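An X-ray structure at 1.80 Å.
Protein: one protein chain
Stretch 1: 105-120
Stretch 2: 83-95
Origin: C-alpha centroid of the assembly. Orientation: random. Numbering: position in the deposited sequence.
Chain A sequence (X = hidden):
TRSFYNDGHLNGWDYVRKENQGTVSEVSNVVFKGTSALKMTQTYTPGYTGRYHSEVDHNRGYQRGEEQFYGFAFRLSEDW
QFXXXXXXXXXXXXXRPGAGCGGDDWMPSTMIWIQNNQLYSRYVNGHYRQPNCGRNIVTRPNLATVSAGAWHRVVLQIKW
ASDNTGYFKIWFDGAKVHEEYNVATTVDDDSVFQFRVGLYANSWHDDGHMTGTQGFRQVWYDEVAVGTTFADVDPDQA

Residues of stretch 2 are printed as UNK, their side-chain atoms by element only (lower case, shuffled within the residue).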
ATOM      1  N   ASP A 105      -5.639 -11.397 -14.116  1.00 34.74           N
ATOM      2  CA  ASP A 105      -6.647 -11.635 -13.088  1.00 32.94           C
ATOM      3  C   ASP A 105      -6.263 -11.085 -11.721  1.00 31.54           C
ATOM      4  O   ASP A 105      -7.017 -11.262 -10.760  1.00 30.46           O
ATOM      5  CB  ASP A 105      -7.055 -13.119 -13.002  1.00 32.86           C
ATOM      6  CG  ASP A 105      -8.033 -13.544 -14.117  1.00 34.59           C
ATOM      7  OD1 ASP A 105      -7.835 -14.667 -14.632  1.00 36.43           O
ATOM      8  OD2 ASP A 105      -8.992 -12.794 -14.458  1.00 30.91           O
ATOM      9  N   TRP A 106      -5.118 -10.409 -11.656  1.00 29.87           N
ATOM     10  CA  TRP A 106      -4.712  -9.703 -10.432  1.00 29.76           C
ATOM     11  C   TRP A 106      -5.470  -8.407 -10.365  1.00 28.56           C
ATOM     12  O   TRP A 106      -5.464  -7.646 -11.336  1.00 28.66           O
ATOM     13  CB  TRP A 106      -3.229  -9.396 -10.460  1.00 30.18           C
ATOM     14  CG  TRP A 106      -2.388 -10.573 -10.268  1.00 31.60           C
ATOM     15  CD1 TRP A 106      -1.896 -11.397 -11.246  1.00 33.15           C
ATOM     16  CD2 TRP A 106      -1.924 -11.103  -9.022  1.00 33.58           C
ATOM     17  NE1 TRP A 106      -1.152 -12.411 -10.681  1.00 33.86           N
ATOM     18  CE2 TRP A 106      -1.147 -12.250  -9.319  1.00 33.60           C
ATOM     19  CE3 TRP A 106      -2.097 -10.728  -7.677  1.00 33.35           C
ATOM     20  CZ2 TRP A 106      -0.532 -13.018  -8.321  1.00 33.59           C
ATOM     21  CZ3 TRP A 106      -1.482 -11.483  -6.693  1.00 32.46           C
ATOM     22  CH2 TRP A 106      -0.708 -12.621  -7.019  1.00 33.12           C
ATOM     23  N   MET A 107      -6.143  -8.157  -9.245  1.00 26.34           N
ATOM     24  CA  MET A 107      -6.848  -6.907  -9.060  1.00 24.81           C
ATOM     25  C   MET A 107      -6.429  -6.265  -7.751  1.00 23.55           C
ATOM     26  O   MET A 107      -6.746  -6.795  -6.677  1.00 21.72           O
ATOM     27  CB  MET A 107      -8.358  -7.101  -9.038  1.00 24.51           C
ATOM     28  CG  MET A 107      -9.116  -5.846  -9.280  1.00 24.30           C
ATOM     29  SD  MET A 107     -10.718  -5.801  -8.533  1.00 28.18           S
ATOM     30  CE  MET A 107     -10.333  -5.444  -6.803  1.00 27.93           C
ATOM     31  N   PRO A 108      -5.712  -5.133  -7.830  1.00 22.15           N
ATOM     32  CA  PRO A 108      -5.541  -4.374  -6.576  1.00 20.87           C
ATOM     33  C   PRO A 108      -6.842  -3.727  -6.174  1.00 20.34           C
ATOM     34  O   PRO A 108      -7.593  -3.221  -7.034  1.00 19.60           O
ATOM     35  CB  PRO A 108      -4.507  -3.290  -6.937  1.00 21.03           C
ATOM     36  CG  PRO A 108      -4.573  -3.146  -8.471  1.00 21.40           C
ATOM     37  CD  PRO A 108      -5.028  -4.519  -8.990  1.00 22.86           C
ATOM     38  N   SER A 109      -7.128  -3.712  -4.881  1.00 18.41           N
ATOM     39  CA  SER A 109      -8.270  -2.956  -4.405  1.00 18.83           C
ATOM     40  C   SER A 109      -7.815  -1.626  -3.815  1.00 18.46           C
ATOM     41  O   SER A 109      -7.568  -0.638  -4.543  1.00 18.38           O
ATOM     42  CB  SER A 109      -9.115  -3.772  -3.410  1.00 18.80           C
ATOM     43  OG  SER A 109      -8.363  -4.271  -2.307  1.00 19.88           O
ATOM     44  N   THR A 110      -7.720  -1.581  -2.494  1.00 17.28           N
ATOM     45  CA  THR A 110      -7.265  -0.362  -1.855  1.00 16.51           C
ATOM     46  C   THR A 110      -5.759  -0.221  -2.098  1.00 16.13           C
ATOM     47  O   THR A 110      -5.003  -1.202  -2.018  1.00 15.08           O
ATOM     48  CB  THR A 110      -7.642  -0.314  -0.356  1.00 16.43           C
ATOM     49  OG1 THR A 110      -9.018   0.118  -0.220  1.00 16.86           O
ATOM     50  CG2 THR A 110      -6.769   0.649   0.424  1.00 15.88           C
ATOM     51  N   MET A 111      -5.347   1.010  -2.419  1.00 15.35           N
ATOM     52  CA  MET A 111      -3.932   1.333  -2.656  1.00 15.93           C
ATOM     53  C   MET A 111      -3.610   2.614  -1.929  1.00 14.84           C
ATOM     54  O   MET A 111      -4.498   3.478  -1.707  1.00 15.98           O
ATOM     55  CB  MET A 111      -3.606   1.488  -4.165  1.00 15.25           C
ATOM     56  CG  MET A 111      -3.860   0.211  -4.996  1.00 15.95           C
ATOM     57  SD  MET A 111      -3.651   0.536  -6.788  1.00 18.60           S
ATOM     58  CE  MET A 111      -1.922   0.199  -6.936  1.00 17.91           C
ATOM     59  N   ILE A 112      -2.345   2.750  -1.544  1.00 13.08           N
ATOM     60  CA  ILE A 112      -1.896   3.964  -0.890  1.00 12.32           C
ATOM     61  C   ILE A 112      -0.696   4.471  -1.656  1.00 12.09           C
ATOM     62  O   ILE A 112       0.240   3.716  -1.918  1.00 10.95           O
ATOM     63  CB  ILE A 112      -1.524   3.710   0.615  1.00 12.54           C
ATOM     64  CG1 ILE A 112      -2.696   2.997   1.334  1.00 12.66           C
ATOM     65  CG2 ILE A 112      -1.075   5.065   1.281  1.00 11.18           C
ATOM     66  CD1 ILE A 112      -2.526   2.733   2.821  1.00 13.61           C
ATOM     67  N   TRP A 113      -0.704   5.754  -2.026  1.00 12.94           N
ATOM     68  CA  TRP A 113       0.385   6.280  -2.839  1.00 12.87           C
ATOM     69  C   TRP A 113       0.685   7.738  -2.565  1.00 13.85           C
ATOM     70  O   TRP A 113      -0.080   8.391  -1.874  1.00 13.22           O
ATOM     71  CB  TRP A 113       0.151   6.028  -4.338  1.00 13.06           C
ATOM     72  CG  TRP A 113      -0.996   6.788  -5.038  1.00 14.30           C
ATOM     73  CD1 TRP A 113      -0.865   7.882  -5.875  1.00 15.56           C
ATOM     74  CD2 TRP A 113      -2.391   6.436  -5.069  1.00 15.69           C
ATOM     75  NE1 TRP A 113      -2.094   8.249  -6.376  1.00 14.66           N
ATOM     76  CE2 TRP A 113      -3.044   7.386  -5.906  1.00 14.39           C
ATOM     77  CE3 TRP A 113      -3.159   5.412  -4.468  1.00 14.10           C
ATOM     78  CZ2 TRP A 113      -4.422   7.339  -6.164  1.00 13.39           C
ATOM     79  CZ3 TRP A 113      -4.544   5.377  -4.705  1.00 15.29           C
ATOM     80  CH2 TRP A 113      -5.154   6.352  -5.558  1.00 15.60           C
ATOM     81  N   ILE A 114       1.846   8.175  -3.059  1.00 14.81           N
ATOM     82  CA  ILE A 114       2.265   9.602  -3.069  1.00 16.26           C
ATOM     83  C   ILE A 114       2.026  10.166  -4.463  1.00 16.13           C
ATOM     84  O   ILE A 114       2.441   9.564  -5.443  1.00 15.75           O
ATOM     85  CB  ILE A 114       3.807   9.754  -2.741  1.00 16.20           C
ATOM     86  CG1 ILE A 114       4.197   8.997  -1.459  1.00 18.44           C
ATOM     87  CG2 ILE A 114       4.183  11.221  -2.540  1.00 16.23           C
ATOM     88  CD1 ILE A 114       3.490   9.483  -0.217  1.00 18.72           C
ATOM     89  N   GLN A 115       1.362  11.323  -4.559  1.00 17.56           N
ATOM     90  CA  GLN A 115       1.211  12.049  -5.819  1.00 18.59           C
ATOM     91  C   GLN A 115       1.564  13.492  -5.472  1.00 18.41           C
ATOM     92  O   GLN A 115       0.988  14.047  -4.563  1.00 17.50           O
ATOM     93  CB  GLN A 115      -0.251  11.923  -6.295  1.00 19.38           C
ATOM     94  CG  GLN A 115      -0.499  12.097  -7.763  1.00 21.57           C
ATOM     95  CD  GLN A 115      -1.911  11.673  -8.186  1.00 20.94           C
ATOM     96  OE1 GLN A 115      -2.307  10.513  -8.055  1.00 22.04           O
ATOM     97  NE2 GLN A 115      -2.664  12.620  -8.747  1.00 22.20           N
ATOM     98  N   ASN A 116       2.541  14.077  -6.145  1.00 18.68           N
ATOM     99  CA  ASN A 116       3.111  15.354  -5.666  1.00 19.98           C
ATOM    100  C   ASN A 116       3.538  15.159  -4.211  1.00 19.42           C
ATOM    101  O   ASN A 116       4.180  14.146  -3.911  1.00 19.66           O
ATOM    102  CB  ASN A 116       2.084  16.491  -5.833  1.00 20.64           C
ATOM    103  CG  ASN A 116       1.787  16.785  -7.321  1.00 24.72           C
ATOM    104  OD1 ASN A 116       2.702  17.125  -8.067  1.00 29.95           O
ATOM    105  ND2 ASN A 116       0.521  16.664  -7.735  1.00 24.06           N
ATOM    106  N   ASN A 117       3.153  16.057  -3.297  1.00 18.68           N
ATOM    107  CA  ASN A 117       3.527  15.849  -1.884  1.00 18.56           C
ATOM    108  C   ASN A 117       2.355  15.376  -1.030  1.00 17.86           C
ATOM    109  O   ASN A 117       2.302  15.611   0.175  1.00 17.78           O
ATOM    110  CB  ASN A 117       4.175  17.103  -1.273  1.00 19.56           C
ATOM    111  CG  ASN A 117       3.204  18.241  -1.128  1.00 19.89           C
ATOM    112  OD1 ASN A 117       2.135  18.246  -1.735  1.00 22.37           O
ATOM    113  ND2 ASN A 117       3.574  19.229  -0.310  1.00 26.42           N
ATOM    114  N   GLN A 118       1.423  14.686  -1.658  1.00 17.97           N
ATOM    115  CA  GLN A 118       0.183  14.340  -0.989  1.00 17.92           C
ATOM    116  C   GLN A 118      -0.003  12.828  -0.922  1.00 17.75           C
ATOM    117  O   GLN A 118       0.283  12.139  -1.900  1.00 17.25           O
ATOM    118  CB  GLN A 118      -0.969  14.963  -1.767  1.00 18.93           C
ATOM    119  CG  GLN A 118      -0.950  16.505  -1.747  1.00 20.68           C
ATOM    120  CD  GLN A 118      -1.276  17.027  -0.353  1.00 21.73           C
ATOM    121  OE1 GLN A 118      -0.564  17.874   0.195  1.00 25.75           O
ATOM    122  NE2 GLN A 118      -2.294  16.457   0.251  1.00 20.77           N
ATOM    123  N   LEU A 119      -0.477  12.340   0.229  1.00 16.66           N
ATOM    124  CA  LEU A 119      -0.950  10.952   0.366  1.00 15.96           C
ATOM    125  C   LEU A 119      -2.319  10.789  -0.266  1.00 15.93           C
ATOM    126  O   LEU A 119      -3.263  11.514   0.097  1.00 16.46           O
ATOM    127  CB  LEU A 119      -1.090  10.571   1.825  1.00 15.76           C
ATOM    128  CG  LEU A 119      -1.172   9.084   2.197  1.00 16.87           C
ATOM    129  CD1 LEU A 119       0.184   8.448   2.020  1.00 16.36           C
ATOM    130  CD2 LEU A 119      -1.664   8.913   3.632  1.00 16.55           C
ATOM    131  N   TYR A 120      -2.428   9.830  -1.176  1.00 14.98           N
ATOM    132  CA  TYR A 120      -3.694   9.446  -1.783  1.00 16.15           C
ATOM    133  C   TYR A 120      -4.089   8.027  -1.372  1.00 15.35           C
ATOM    134  O   TYR A 120      -3.219   7.180  -1.149  1.00 14.34           O
ATOM    135  CB  TYR A 120      -3.505   9.390  -3.295  1.00 17.35           C
ATOM    136  CG  TYR A 120      -3.650  10.703  -4.028  1.00 19.41           C
ATOM    137  CD1 TYR A 120      -4.506  10.792  -5.130  1.00 22.02           C
ATOM    138  CD2 TYR A 120      -2.918  11.832  -3.642  1.00 20.05           C
ATOM    139  CE1 TYR A 120      -4.656  11.986  -5.832  1.00 21.95           C
ATOM    140  CE2 TYR A 120      -3.059  13.047  -4.356  1.00 23.06           C
ATOM    141  CZ  TYR A 120      -3.932  13.095  -5.444  1.00 21.96           C
ATOM    142  OH  TYR A 120      -4.076  14.287  -6.156  1.00 23.55           O
ATOM    143  N   UNK A  83       7.055  14.826  -7.480  1.00 18.37           N
ATOM    144  CA  UNK A  83       6.597  14.829  -8.870  1.00 18.88           C
ATOM    145  C   UNK A  83       5.141  14.391  -8.928  1.00 20.15           C
ATOM    146  O   UNK A  83       4.661  13.679  -8.011  1.00 19.24           O
ATOM    147  c   UNK A  83       8.914  14.355  -9.888  1.00 19.28           C
ATOM    148  c   UNK A  83       9.084  15.657 -10.688  1.00 21.21           C
ATOM    149  c   UNK A  83       7.477  13.917  -9.760  1.00 18.95           C
ATOM    150  n   UNK A  83      10.315  16.123 -10.789  1.00 18.97           N
ATOM    151  o   UNK A  83       8.119  16.215 -11.208  1.00 18.12           O
ATOM    152  N   UNK A  84       4.398  14.854  -9.961  1.00 19.72           N
ATOM    153  CA  UNK A  84       2.988  14.550 -10.155  1.00 20.14           C
ATOM    154  C   UNK A  84       2.642  13.091 -10.438  1.00 20.05           C
ATOM    155  O   UNK A  84       1.463  12.729 -10.369  1.00 20.87           O
ATOM    156  c   UNK A  84       2.596  15.400 -11.385  1.00 21.35           C
ATOM    157  c   UNK A  84       4.916  15.834 -10.952  1.00 21.05           C
ATOM    158  c   UNK A  84       3.865  15.895 -11.987  1.00 20.68           C
ATOM    159  N   UNK A  85       3.627  12.273 -10.804  1.00 19.23           N
ATOM    160  CA  UNK A  85       3.380  10.840 -11.025  1.00 19.25           C
ATOM    161  C   UNK A  85       3.068  10.162  -9.695  1.00 18.59           C
ATOM    162  O   UNK A  85       3.329  10.729  -8.635  1.00 19.96           O
ATOM    163  c   UNK A  85       4.728  10.512 -13.183  1.00 19.85           C
ATOM    164  c   UNK A  85       4.572  10.160 -11.692  1.00 17.75           C
ATOM    165  o   UNK A  85       6.979   9.749 -13.405  1.00 19.58           O
ATOM    166  c   UNK A  85       5.841   9.751 -13.860  1.00 18.28           C
ATOM    167  n   UNK A  85       5.532   9.157 -15.009  1.00 22.44           N
ATOM    168  N   UNK A  86       2.490   8.966  -9.762  1.00 18.23           N
ATOM    169  CA  UNK A  86       2.284   8.137  -8.573  1.00 16.49           C
ATOM    170  C   UNK A  86       3.518   7.327  -8.244  1.00 15.84           C
ATOM    171  O   UNK A  86       4.098   6.709  -9.127  1.00 15.77           O
ATOM    172  c   UNK A  86       1.131   7.161  -8.802  1.00 16.45           C
ATOM    173  o   UNK A  86       1.162   6.095  -7.849  1.00 17.40           O
ATOM    174  N   UNK A  87       3.883   7.319  -6.965  1.00 14.94           N
ATOM    175  CA  UNK A  87       4.782   6.299  -6.382  1.00 13.78           C
ATOM    176  C   UNK A  87       3.953   5.612  -5.305  1.00 13.74           C
ATOM    177  O   UNK A  87       3.560   6.238  -4.324  1.00 11.24           O
ATOM    178  c   UNK A  87       7.555   9.413  -8.326  1.00 14.76           C
ATOM    179  c   UNK A  87       6.936   7.508  -6.912  1.00 14.09           C
ATOM    180  c   UNK A  87       8.471   8.595  -8.990  1.00 15.78           C
ATOM    181  o   UNK A  87       9.256   9.072 -10.026  1.00 13.93           O
ATOM    182  c   UNK A  87       6.079   6.903  -5.821  1.00 13.84           C
ATOM    183  c   UNK A  87       7.852   6.719  -7.603  1.00 14.88           C
ATOM    184  c   UNK A  87       6.777   8.860  -7.295  1.00 14.53           C
ATOM    185  c   UNK A  87       8.634   7.262  -8.627  1.00 14.87           C
ATOM    186  N   UNK A  88       3.630   4.345  -5.544  1.00 12.86           N
ATOM    187  CA  UNK A  88       2.729   3.621  -4.668  1.00 12.54           C
ATOM    188  C   UNK A  88       3.550   3.111  -3.489  1.00 11.84           C
ATOM    189  O   UNK A  88       4.701   2.700  -3.668  1.00 11.95           O
ATOM    190  c   UNK A  88       2.086   2.458  -5.422  1.00 13.01           C
ATOM    191  n   UNK A  88       0.922   0.891  -3.996  1.00 11.76           N
ATOM    192  o   UNK A  88      -0.268   2.573  -4.918  1.00 13.45           O
ATOM    193  c   UNK A  88       0.811   1.976  -4.755  1.00 13.66           C
ATOM    194  N   UNK A  89       2.976   3.168  -2.288  1.00 11.53           N
ATOM    195  CA  UNK A  89       3.714   2.740  -1.098  1.00 11.93           C
ATOM    196  C   UNK A  89       3.111   1.516  -0.355  1.00 10.89           C
ATOM    197  O   UNK A  89       3.813   0.910   0.469  1.00 10.74           O
ATOM    198  c   UNK A  89       2.676   4.505   0.450  1.00 12.29           C
ATOM    199  c   UNK A  89       2.927   5.532   1.613  1.00 13.79           C
ATOM    200  c   UNK A  89       3.989   3.888  -0.094  1.00 13.51           C
ATOM    201  c   UNK A  89       4.891   5.006  -0.743  1.00 11.66           C
ATOM    202  N   UNK A  90       1.836   1.192  -0.617  1.00 10.62           N
ATOM    203  CA  UNK A  90       1.180  -0.009  -0.029  1.00 10.83           C
ATOM    204  C   UNK A  90      -0.019  -0.389  -0.878  1.00 12.17           C
ATOM    205  O   UNK A  90      -0.621   0.479  -1.561  1.00 12.14           O
ATOM    206  c   UNK A  90       0.716   0.271   1.408  1.00 10.96           C
ATOM    207  N   UNK A  91      -0.396  -1.666  -0.854  1.00 12.33           N
ATOM    208  CA  UNK A  91      -1.600  -2.042  -1.610  1.00 13.14           C
ATOM    209  C   UNK A  91      -2.153  -3.349  -1.144  1.00 12.90           C
ATOM    210  O   UNK A  91      -1.379  -4.209  -0.668  1.00 13.54           O
ATOM    211  c   UNK A  91      -1.304  -2.134  -3.109  1.00 12.03           C
ATOM    212  c   UNK A  91      -0.178  -3.064  -3.524  1.00 14.03           C
ATOM    213  c   UNK A  91      -0.176  -3.340  -5.043  1.00 14.97           C
ATOM    214  o   UNK A  91      -1.211  -3.223  -5.699  1.00 18.74           O
ATOM    215  n   UNK A  91       0.982  -3.686  -5.590  1.00 16.71           N
ATOM    216  N   UNK A  92      -3.469  -3.478  -1.294  1.00 12.95           N
ATOM    217  CA  UNK A  92      -4.158  -4.767  -1.166  1.00 15.05           C
ATOM    218  C   UNK A  92      -4.422  -5.286  -2.549  1.00 16.53           C
ATOM    219  O   UNK A  92      -4.872  -4.522  -3.443  1.00 17.32           O
ATOM    220  c   UNK A  92      -5.239  -2.886   1.421  1.00 14.23           C
ATOM    221  c   UNK A  92      -5.467  -4.583  -0.431  1.00 14.39           C
ATOM    222  c   UNK A  92      -4.969  -3.595   3.732  1.00 14.82           C
ATOM    223  c   UNK A  92      -5.036  -4.913   3.343  1.00 15.99           C
ATOM    224  c   UNK A  92      -5.078  -2.565   2.782  1.00 16.57           C
ATOM    225  c   UNK A  92      -5.175  -5.230   1.990  1.00 14.63           C
ATOM    226  c   UNK A  92      -5.290  -4.214   1.020  1.00 14.88           C
ATOM    227  N   UNK A  93      -4.156  -6.573  -2.735  1.00 17.85           N
ATOM    228  CA  UNK A  93      -4.246  -7.166  -4.063  1.00 18.57           C
ATOM    229  C   UNK A  93      -4.523  -8.669  -3.995  1.00 20.02           C
ATOM    230  O   UNK A  93      -3.883  -9.418  -3.217  1.00 19.47           O
ATOM    231  c   UNK A  93      -3.082  -7.337  -6.364  1.00 17.07           C
ATOM    232  c   UNK A  93      -1.673  -7.287  -4.198  1.00 19.38           C
ATOM    233  c   UNK A  93      -2.975  -6.816  -4.909  1.00 18.28           C
ATOM    234  c   UNK A  93      -1.893  -6.939  -7.198  1.00 18.84           C
ATOM    235  N   UNK A  94      -5.475  -9.106  -4.830  1.00 21.04           N
ATOM    236  CA  UNK A  94      -5.839 -10.523  -4.933  1.00 22.95           C
ATOM    237  C   UNK A  94      -5.634 -11.020  -6.355  1.00 24.32           C
ATOM    238  O   UNK A  94      -5.880 -10.286  -7.312  1.00 25.20           O
ATOM    239  c   UNK A  94      -7.272 -10.719  -4.569  1.00 22.60           C
ATOM    240  N   UNK A  95      -5.205 -12.266  -6.475  1.00 25.21           N
ATOM    241  CA  UNK A  95      -5.263 -12.972  -7.739  1.00 27.51           C
ATOM    242  C   UNK A  95      -6.590 -13.710  -7.783  1.00 28.44           C
ATOM    243  O   UNK A  95      -6.930 -14.479  -6.862  1.00 27.70           O
ATOM    244  c   UNK A  95      -4.042 -14.593  -9.262  1.00 29.27           C
ATOM    245  o   UNK A  95      -4.490 -14.018 -10.254  1.00 32.42           O
ATOM    246  n   UNK A  95      -3.483 -15.780  -9.323  1.00 30.33           N
ATOM    247  c   UNK A  95      -4.093 -13.940  -7.884  1.00 27.71           C
TER
HETATM  248  O   HOH W   1       6.251  12.914  -5.192  1.00 16.05           O
HETATM  249  O   HOH W   2      -0.499  14.649 -10.191  1.00 37.89           O
HETATM  250  O   HOH W   3       4.606  11.109  -6.421  1.00 14.44           O
HETATM  251  O   HOH W   4      -4.033 -13.910 -12.960  1.00 47.90           O

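Position 83 has three side-chain carbons, the third carrying one oxygen and one nitrogen, and points away from stretch 1; its backbone O accepts a hydrogen bond from N116 N at 2.9 Å. The chain length and amide make it Q83, whose polar end suits a partly exposed place. At 84, three carbons close a ring onto the backbone N, and CA lies 3.3 Å from N116 OD1. This is P84, which has no amide hydrogen to offer that oxygen; a water bridges P84 O and Q115 NE2. Position 85 repeats three carbons ending in an oxygen and a nitrogen, turned away, while its backbone O shares a water with I114 O. This is Q85, a buried amide satisfied elsewhere in the structure.

Position 86 carries one carbon and one oxygen, which lies 3.3 Å from W113 CD1. This is S86, small enough to sit beside the indole. At 87, one carbon leads to a six-carbon ring bearing an oxygen; the ring leads away, while the backbone pairs with I114 (I114 N to O of 87, 2.9 Å; N of 87 to I114 O, 3.1 Å). This is Y87, its hydroxyl satisfied elsewhere.

Position 88 has two carbons, the second with a nitrogen and an oxygen, the latter 3.5 Å from M111 CE. This is N88, whose ND2 donates to the O of position 90 at 2.9 Å, within its own strand. At 89, four carbons, forked at the first with one arm two carbons long, meet I112, I114 and L119. This is I89, branched enough to touch all three: CG1 is 3.9 Å from I112 CG2, CG2 4.1 Å from I114 CG1, CD1 4.0 Å from L119 CD1.

The single carbon at 90 lies 4.2 Å from I112 CB: A90, compact and apolar. At 91, three carbons end in a nitrogen and an oxygen, the latter 3.5 Å from P108 CB and 3.7 Å from M111 CE. This is Q91, its NE2 satisfied elsewhere. Position 92 is one carbon and an unsubstituted six-carbon ring with T110 O at its edge; that O accepts from N of 92 at 2.8 Å. This is F92, an apolar ring suited to burial.

Position 93 again has four forked carbons, one 3.8 Å from W106 CE3, near the indole plane: I93, aliphatic against an aromatic. At 94, beside a lone carbon, N reaches M107 O at 3.2 Å and O accepts from M107 N at 2.9 Å. This is A94, taking little room on a buried strand. Position 95 has two carbons, then oxygen and nitrogen; CB lies 3.5 Å from the centroid of the W106 six-membered ring, squarely over its face. This is N95, partly exposed, its OD1 taking a water's hydrogen bond.

The contact is an antiparallel pairing held by backbone hydrogen bonds. Two bulges shift its register, and I112 O accepts from both I89 N (2.8 Å) and A90 N (3.3 Å). Aliphatic packing around I89 and the W106–N95 contact supplement this ladder.

Stretch 2 (83-95) QPQSYNIAQFIAN
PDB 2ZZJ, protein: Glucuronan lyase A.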